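Local coordinates for protein RIF2 (Saccharomyces cerevisiae, PDB 4BJ1), which binds the C terminus of RAP1 as well as RIF1 at telomeres and takes part in transcriptional silencing and telomere length regulation, at residues A[78-83]-A[134-139]; A[16-21]-A[286-291]. All coordinates share one frame; numbering follows the deposited sequence.

Contact 1: A[78-83]-A[134-139]; sequences NVVIIE and MRKINN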
ATOM      1  N   ASN A  78      -9.886  23.442   0.032  1.00 87.63           N
ATOM      2  CA  ASN A  78      -9.466  23.137  -1.340  1.00 84.01           C
ATOM      3  C   ASN A  78      -7.947  23.282  -1.559  1.00 84.85           C
ATOM      4  O   ASN A  78      -7.340  24.275  -1.153  1.00 83.95           O
ATOM      5  CB  ASN A  78     -10.245  23.950  -2.344  1.00 81.67           C
ATOM      6  CG  ASN A  78      -9.904  23.634  -3.764  1.00107.48           C
ATOM      7  OD1 ASN A  78      -9.032  24.268  -4.370  1.00101.01           O
ATOM      8  ND2 ASN A  78     -10.635  22.694  -4.345  1.00107.69           N
ATOM      9  N   VAL A  79      -7.334  22.243  -2.155  1.00 79.54           N
ATOM     10  CA  VAL A  79      -5.903  22.155  -2.456  1.00 74.45           C
ATOM     11  C   VAL A  79      -5.785  22.017  -3.964  1.00 78.64           C
ATOM     12  O   VAL A  79      -6.522  21.240  -4.557  1.00 80.20           O
ATOM     13  CB  VAL A  79      -5.189  21.005  -1.695  1.00 76.07           C
ATOM     14  CG1 VAL A  79      -3.700  21.001  -1.990  1.00 73.65           C
ATOM     15  CG2 VAL A  79      -5.426  21.091  -0.187  1.00 76.53           C
ATOM     16  N   VAL A  80      -4.928  22.848  -4.581  1.00 75.24           N
ATOM     17  CA  VAL A  80      -4.622  22.927  -6.017  1.00 75.24           C
ATOM     18  C   VAL A  80      -3.126  22.639  -6.153  1.00 81.27           C
ATOM     19  O   VAL A  80      -2.356  22.965  -5.245  1.00 80.68           O
ATOM     20  CB  VAL A  80      -5.035  24.307  -6.612  1.00 78.13           C
ATOM     21  CG1 VAL A  80      -4.187  24.717  -7.815  1.00 77.30           C
ATOM     22  CG2 VAL A  80      -6.511  24.321  -6.977  1.00 80.65           C
ATOM     23  N   ILE A  81      -2.730  21.978  -7.252  1.00 79.76           N
ATOM     24  CA  ILE A  81      -1.344  21.629  -7.502  1.00 79.19           C
ATOM     25  C   ILE A  81      -0.873  22.287  -8.775  1.00 83.67           C
ATOM     26  O   ILE A  81      -1.539  22.184  -9.812  1.00 85.72           O
ATOM     27  CB  ILE A  81      -1.144  20.090  -7.588  1.00 84.34           C
ATOM     28  CG1 ILE A  81      -1.988  19.295  -6.500  1.00 86.66           C
ATOM     29  CG2 ILE A  81       0.353  19.714  -7.575  1.00 83.01           C
ATOM     30  CD1 ILE A  81      -1.748  19.539  -4.940  1.00 93.29           C
ATOM     31  N   ILE A  82       0.297  22.940  -8.701  1.00 78.15           N
ATOM     32  CA  ILE A  82       0.946  23.546  -9.851  1.00 78.88           C
ATOM     33  C   ILE A  82       2.380  23.054  -9.876  1.00 84.30           C
ATOM     34  O   ILE A  82       3.090  23.170  -8.879  1.00 81.09           O
ATOM     35  CB  ILE A  82       0.763  25.082  -9.944  1.00 82.12           C
ATOM     36  CG1 ILE A  82      -0.661  25.412 -10.450  1.00 84.12           C
ATOM     37  CG2 ILE A  82       1.788  25.703 -10.890  1.00 84.29           C
ATOM     38  CD1 ILE A  82      -1.342  26.468  -9.757  1.00 87.05           C
ATOM     39  N   GLU A  83       2.762  22.401 -10.988  1.00 85.53           N
ATOM     40  CA  GLU A  83       4.102  21.868 -11.178  1.00 86.11           C
ATOM     41  C   GLU A  83       4.893  22.919 -11.947  1.00 95.85           C
ATOM     42  O   GLU A  83       4.603  23.203 -13.117  1.00100.03           O
ATOM     43  CB  GLU A  83       4.035  20.538 -11.913  1.00 89.17           C
ATOM     44  CG  GLU A  83       3.323  19.453 -11.126  1.00 96.45           C
ATOM     45  CD  GLU A  83       3.042  18.225 -11.965  1.00115.09           C
ATOM     46  OE1 GLU A  83       2.062  18.246 -12.744  1.00101.03           O
ATOM     47  OE2 GLU A  83       3.837  17.259 -11.881  1.00112.81           O
ATOM     48  N   MET A 134      -4.941  31.302 -11.218  1.00 88.58           N
ATOM     49  CA  MET A 134      -6.280  31.809 -10.912  1.00 88.90           C
ATOM     50  C   MET A 134      -7.385  30.941 -11.467  1.00 96.39           C
ATOM     51  O   MET A 134      -8.388  30.753 -10.789  1.00 95.90           O
ATOM     52  CB  MET A 134      -6.459  33.280 -11.345  1.00 93.38           C
ATOM     53  CG  MET A 134      -5.543  34.259 -10.613  1.00 95.49           C
ATOM     54  SD  MET A 134      -5.779  34.299  -8.817  1.00 95.85           S
ATOM     55  CE  MET A 134      -4.214  34.746  -8.331  1.00 92.18           C
ATOM     56  N   ARG A 135      -7.204  30.401 -12.685  1.00 97.30           N
ATOM     57  CA  ARG A 135      -8.192  29.527 -13.328  1.00100.62           C
ATOM     58  C   ARG A 135      -8.461  28.305 -12.450  1.00101.62           C
ATOM     59  O   ARG A 135      -9.626  27.944 -12.231  1.00103.28           O
ATOM     60  CB  ARG A 135      -7.703  29.084 -14.717  1.00106.42           C
ATOM     61  N   LYS A 136      -7.364  27.711 -11.910  1.00 92.94           N
ATOM     62  CA  LYS A 136      -7.374  26.550 -11.030  1.00 89.49           C
ATOM     63  C   LYS A 136      -8.059  26.909  -9.728  1.00 91.73           C
ATOM     64  O   LYS A 136      -9.040  26.258  -9.380  1.00 92.46           O
ATOM     65  CB  LYS A 136      -5.945  26.047 -10.786  1.00 88.28           C
ATOM     66  CG  LYS A 136      -5.352  25.310 -11.980  1.00 91.84           C
ATOM     67  CD  LYS A 136      -4.227  24.398 -11.569  1.00 89.99           C
ATOM     68  CE  LYS A 136      -4.010  23.321 -12.590  1.00 98.79           C
ATOM     69  NZ  LYS A 136      -2.830  22.483 -12.248  1.00110.90           N
ATOM     70  N   ILE A 137      -7.600  28.007  -9.067  1.00 86.24           N
ATOM     71  CA  ILE A 137      -8.112  28.555  -7.804  1.00 84.38           C
ATOM     72  C   ILE A 137      -9.565  28.980  -7.902  1.00 90.99           C
ATOM     73  O   ILE A 137     -10.236  29.012  -6.880  1.00 90.32           O
ATOM     74  CB  ILE A 137      -7.203  29.706  -7.296  1.00 86.08           C
ATOM     75  CG1 ILE A 137      -5.918  29.189  -6.648  1.00 84.25           C
ATOM     76  CG2 ILE A 137      -7.914  30.662  -6.354  1.00 87.28           C
ATOM     77  CD1 ILE A 137      -4.958  30.361  -6.295  1.00 90.76           C
ATOM     78  N   ASN A 138     -10.072  29.267  -9.100  1.00 92.57           N
ATOM     79  CA  ASN A 138     -11.466  29.688  -9.233  1.00 96.68           C
ATOM     80  C   ASN A 138     -12.505  28.561  -9.043  1.00104.61           C
ATOM     81  O   ASN A 138     -13.689  28.774  -9.312  1.00107.03           O
ATOM     82  CB  ASN A 138     -11.707  30.432 -10.533  1.00103.53           C
ATOM     83  CG  ASN A 138     -12.431  31.724 -10.279  1.00129.50           C
ATOM     84  OD1 ASN A 138     -11.811  32.758 -10.031  1.00125.14           O
ATOM     85  ND2 ASN A 138     -13.757  31.671 -10.245  1.00123.56           N
ATOM     86  N   ASN A 139     -12.082  27.391  -8.533  1.00102.67           N
ATOM     87  CA  ASN A 139     -12.985  26.275  -8.237  1.00105.93           C
ATOM     88  C   ASN A 139     -13.936  26.724  -7.111  1.00113.16           C
ATOM     89  O   ASN A 139     -13.477  27.084  -6.026  1.00110.89           O
ATOM     90  CB  ASN A 139     -12.197  25.018  -7.853  1.00102.65           C
ATOM     91  CG  ASN A 139     -11.223  25.197  -6.703  1.00126.47           C
ATOM     92  OD1 ASN A 139     -11.611  25.270  -5.537  1.00126.53           O
ATOM     93  ND2 ASN A 139      -9.930  25.267  -6.991  1.00111.84           N
TER

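Contact 2: A[16-21]-A[286-291]; sequences MALQEL and EIIVQS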
ATOM      1  N   MET A  16      -0.370  -8.935  -0.931  1.00 61.03           N
ATOM      2  CA  MET A  16      -0.114  -8.246   0.333  1.00 59.81           C
ATOM      3  C   MET A  16       1.357  -7.862   0.472  1.00 64.03           C
ATOM      4  O   MET A  16       1.674  -6.796   1.026  1.00 63.86           O
ATOM      5  CB  MET A  16      -0.575  -9.102   1.519  1.00 63.34           C
ATOM      6  CG  MET A  16      -2.060  -9.023   1.787  1.00 68.63           C
ATOM      7  SD  MET A  16      -2.501  -9.973   3.259  1.00 74.68           S
ATOM      8  CE  MET A  16      -4.232  -9.757   3.284  1.00 73.44           C
ATOM      9  N   ALA A  17       2.252  -8.740  -0.021  1.00 60.05           N
ATOM     10  CA  ALA A  17       3.694  -8.538  -0.004  1.00 58.70           C
ATOM     11  C   ALA A  17       4.011  -7.402  -0.971  1.00 64.07           C
ATOM     12  O   ALA A  17       4.763  -6.500  -0.615  1.00 65.03           O
ATOM     13  CB  ALA A  17       4.426  -9.815  -0.403  1.00 59.76           C
ATOM     14  N   LEU A  18       3.390  -7.397  -2.156  1.00 60.65           N
ATOM     15  CA  LEU A  18       3.601  -6.333  -3.122  1.00 60.33           C
ATOM     16  C   LEU A  18       3.190  -4.975  -2.593  1.00 63.19           C
ATOM     17  O   LEU A  18       4.002  -4.046  -2.655  1.00 64.49           O
ATOM     18  CB  LEU A  18       2.953  -6.653  -4.450  1.00 62.60           C
ATOM     19  CG  LEU A  18       3.881  -7.452  -5.336  1.00 70.56           C
ATOM     20  CD1 LEU A  18       3.140  -8.497  -6.121  1.00 73.67           C
ATOM     21  CD2 LEU A  18       4.716  -6.533  -6.231  1.00 74.20           C
ATOM     22  N   GLN A  19       2.011  -4.885  -1.943  1.00 57.03           N
ATOM     23  CA  GLN A  19       1.566  -3.642  -1.311  1.00 53.91           C
ATOM     24  C   GLN A  19       2.486  -3.230  -0.155  1.00 57.68           C
ATOM     25  O   GLN A  19       2.858  -2.061  -0.106  1.00 57.73           O
ATOM     26  CB  GLN A  19       0.149  -3.782  -0.813  1.00 54.81           C
ATOM     27  CG  GLN A  19      -0.481  -2.473  -0.405  1.00 50.82           C
ATOM     28  CD  GLN A  19      -1.445  -2.723   0.706  1.00 69.98           C
ATOM     29  OE1 GLN A  19      -1.216  -3.564   1.573  1.00 62.98           O
ATOM     30  NE2 GLN A  19      -2.559  -2.026   0.695  1.00 66.14           N
ATOM     31  N   GLU A  20       2.914  -4.180   0.724  1.00 53.54           N
ATOM     32  CA  GLU A  20       3.786  -3.804   1.832  1.00 52.87           C
ATOM     33  C   GLU A  20       5.149  -3.373   1.383  1.00 62.18           C
ATOM     34  O   GLU A  20       5.663  -2.409   1.934  1.00 63.16           O
ATOM     35  CB  GLU A  20       3.889  -4.854   2.935  1.00 54.43           C
ATOM     36  CG  GLU A  20       4.291  -4.165   4.235  1.00 60.59           C
ATOM     37  CD  GLU A  20       4.284  -4.907   5.555  1.00 75.69           C
ATOM     38  OE1 GLU A  20       3.885  -6.089   5.569  1.00 67.69           O
ATOM     39  OE2 GLU A  20       4.704  -4.310   6.574  1.00 74.68           O
ATOM     40  N   LEU A  21       5.739  -4.054   0.379  1.00 61.09           N
ATOM     41  CA  LEU A  21       7.053  -3.694  -0.155  1.00 60.85           C
ATOM     42  C   LEU A  21       6.945  -2.261  -0.722  1.00 63.42           C
ATOM     43  O   LEU A  21       7.777  -1.416  -0.383  1.00 62.15           O
ATOM     44  CB  LEU A  21       7.511  -4.747  -1.190  1.00 61.44           C
ATOM     45  CG  LEU A  21       8.958  -4.693  -1.721  1.00 66.33           C
ATOM     46  CD1 LEU A  21      10.008  -4.933  -0.614  1.00 65.96           C
ATOM     47  CD2 LEU A  21       9.144  -5.728  -2.803  1.00 70.53           C
ATOM     48  N   GLU A 286      10.333  -8.236  -8.574  1.00 63.89           N
ATOM     49  CA  GLU A 286      10.485  -9.280  -9.590  1.00 64.47           C
ATOM     50  C   GLU A 286      10.360 -10.678  -9.021  1.00 67.15           C
ATOM     51  O   GLU A 286       9.532 -11.431  -9.518  1.00 65.57           O
ATOM     52  CB  GLU A 286      11.805  -9.140 -10.343  1.00 67.43           C
ATOM     53  CG  GLU A 286      11.765  -8.065 -11.407  1.00 78.92           C
ATOM     54  CD  GLU A 286      13.066  -7.889 -12.159  1.00102.24           C
ATOM     55  OE1 GLU A 286      13.798  -8.891 -12.333  1.00 93.04           O
ATOM     56  OE2 GLU A 286      13.341  -6.749 -12.597  1.00 94.76           O
ATOM     57  N   ILE A 287      11.134 -11.025  -7.965  1.00 65.44           N
ATOM     58  CA  ILE A 287      11.040 -12.360  -7.364  1.00 66.88           C
ATOM     59  C   ILE A 287       9.612 -12.638  -6.893  1.00 72.34           C
ATOM     60  O   ILE A 287       9.113 -13.726  -7.175  1.00 75.24           O
ATOM     61  CB  ILE A 287      12.099 -12.713  -6.279  1.00 71.09           C
ATOM     62  CG1 ILE A 287      11.969 -11.836  -5.024  1.00 71.18           C
ATOM     63  CG2 ILE A 287      13.532 -12.697  -6.842  1.00 72.98           C
ATOM     64  CD1 ILE A 287      12.719 -12.300  -3.857  1.00 81.15           C
ATOM     65  N   ILE A 288       8.930 -11.649  -6.257  1.00 65.66           N
ATOM     66  CA  ILE A 288       7.539 -11.818  -5.789  1.00 64.32           C
ATOM     67  C   ILE A 288       6.608 -12.032  -6.971  1.00 67.09           C
ATOM     68  O   ILE A 288       5.938 -13.048  -7.011  1.00 68.20           O
ATOM     69  CB  ILE A 288       7.049 -10.684  -4.811  1.00 66.01           C
ATOM     70  CG1 ILE A 288       7.966 -10.622  -3.543  1.00 66.30           C
ATOM     71  CG2 ILE A 288       5.577 -10.887  -4.425  1.00 64.15           C
ATOM     72  CD1 ILE A 288       7.942  -9.403  -2.773  1.00 64.97           C
ATOM     73  N   VAL A 289       6.589 -11.095  -7.937  1.00 62.50           N
ATOM     74  CA  VAL A 289       5.762 -11.126  -9.155  1.00 61.28           C
ATOM     75  C   VAL A 289       5.971 -12.439  -9.956  1.00 68.41           C
ATOM     76  O   VAL A 289       4.992 -13.144 -10.199  1.00 69.37           O
ATOM     77  CB  VAL A 289       5.966  -9.844 -10.008  1.00 62.14           C
ATOM     78  CG1 VAL A 289       5.579 -10.056 -11.459  1.00 62.63           C
ATOM     79  CG2 VAL A 289       5.198  -8.671  -9.418  1.00 60.82           C
ATOM     80  N   GLN A 290       7.235 -12.780 -10.315  1.00 65.22           N
ATOM     81  CA  GLN A 290       7.575 -13.975 -11.096  1.00 66.19           C
ATOM     82  C   GLN A 290       7.258 -15.305 -10.432  1.00 69.61           C
ATOM     83  O   GLN A 290       7.114 -16.287 -11.145  1.00 70.97           O
ATOM     84  CB  GLN A 290       9.040 -13.978 -11.483  1.00 68.59           C
ATOM     85  CG  GLN A 290       9.458 -12.857 -12.412  1.00 90.98           C
ATOM     86  CD  GLN A 290      10.952 -12.624 -12.348  1.00113.35           C
ATOM     87  OE1 GLN A 290      11.443 -11.612 -12.857  1.00115.37           O
ATOM     88  NE2 GLN A 290      11.712 -13.541 -11.717  1.00 91.74           N
ATOM     89  N   SER A 291       7.209 -15.366  -9.096  1.00 65.26           N
ATOM     90  CA  SER A 291       6.909 -16.606  -8.390  1.00 66.38           C
ATOM     91  C   SER A 291       5.425 -16.902  -8.462  1.00 72.16           C
ATOM     92  O   SER A 291       4.616 -15.996  -8.270  1.00 72.08           O
ATOM     93  CB  SER A 291       7.355 -16.541  -6.934  1.00 69.18           C
ATOM     94  OG  SER A 291       8.760 -16.411  -6.853  1.00 78.24           O
TER

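Contact 1: A[78-83]-A[134-139]
K136, in the last turn of helix 128-137, and I81 of strand 78-83 make the firmer polar link of this contact. The K136 chain runs extended beyond CG to the strand backbone, where NZ donates to I81 O at 2.8 Å, nearly along the C=O axis. N78 and N139 meet tip to tip, their amide planes 41° apart. N139 ND2 gives a weak hydrogen bond to N78 OD1 (2.9 Å). N139, two residues past the helix end, also turns ND2 back to K136 O, 2.7 Å from N139 ND2. H145 also reaches N78 OD1, weakly. An alanine in place of N139 would probably leave K136 O without this side-chain donor and the N78 amide freer to turn. The apolar contacts fall on the lysine chain: V80 sets CG1 against K136 CB at 3.7 Å, and I82 CG1 rests on K136 CD at 3.9 Å. CB and CD of K136 thus lie against V80 and I82 on the way to I81 O. V80 CG2 makes a van der Waals contact with N139 ND2 at 3.5 Å. Strand 78-83 pairs in parallel with strand 145-153, on which I82 and I137 both touch V147; this is helix-on-sheet packing at an outermost strand of the parallel alpha/beta core of an AAA+ fold.

Contact 2: A[16-21]-A[286-291]
L18 and I288 bring segments 16-21 and 286-291 closest, with CA atoms 7.3 Å apart. The two short axes run nearly antiparallel, 160° between their directions, and approach to 10.3 Å. All the side-chain contacts between segments 16-21 and 286-291 are apolar. L18 and I288 lie alongside each other, pointing opposite ways, with L18 CD1 3.8 Å from I288 CG2. The same leucine crosses V289 at about a right angle; both of its methyl groups reach V289 CG2, with L18 CD2 at 3.9 Å. I288 holds CG2 anti to the backbone N, where it meets L18, and the extended CG1 branch (chi2 160°) carries I288 CD1 to L21 CD2 at 3.9 Å. The A17 methyl adds a looser contact, its CB 4.3 Å from I288 CD1.

Polar bonds lie around this apolar patch. At the end of helix 276-290, I287 O receives both S291 OG, at 2.7 Å, and S291 N, from opposite faces of its carbonyl plane. Two residues of the facing helix also reach carbonyl groups of this last turn: Y10 OH bonds to I288 O and K14 NZ to V289 O. The N-terminal helix therefore meets the lid helix through methyl groups and, one or two turns earlier in its own sequence, through polar side chains.

L18 also packs on L18 of the second subunit, and E286 on V289 of that subunit, so the paired helices take part in the subunit interface. With every touching residue buried and no polar group among the meeting side-chain atoms, the fit between these segments depends on methyl shape and exclusion of water, with directional bonding left to the adjoining residues.

In the fold
From the N terminus, helix 10-26 supplies one side of contact 2 at once, but its partner, helix 276-290, comes only near the end of the chain. This long closure draws the N-terminal helix onto the region of the AAA+ lid. Within it the chain builds the five-stranded parallel sheet, and there contact 1 closes a shorter loop, bringing helix 128-137 back over strand 78-83 after an excursion that is largely unmodelled. The smaller loop is wholly enclosed by the larger, and the two do not cross. Their centres lie 37 Å apart and their nearest atoms about 22 Å, without touching, yet both contacts have residues that meet the second subunit.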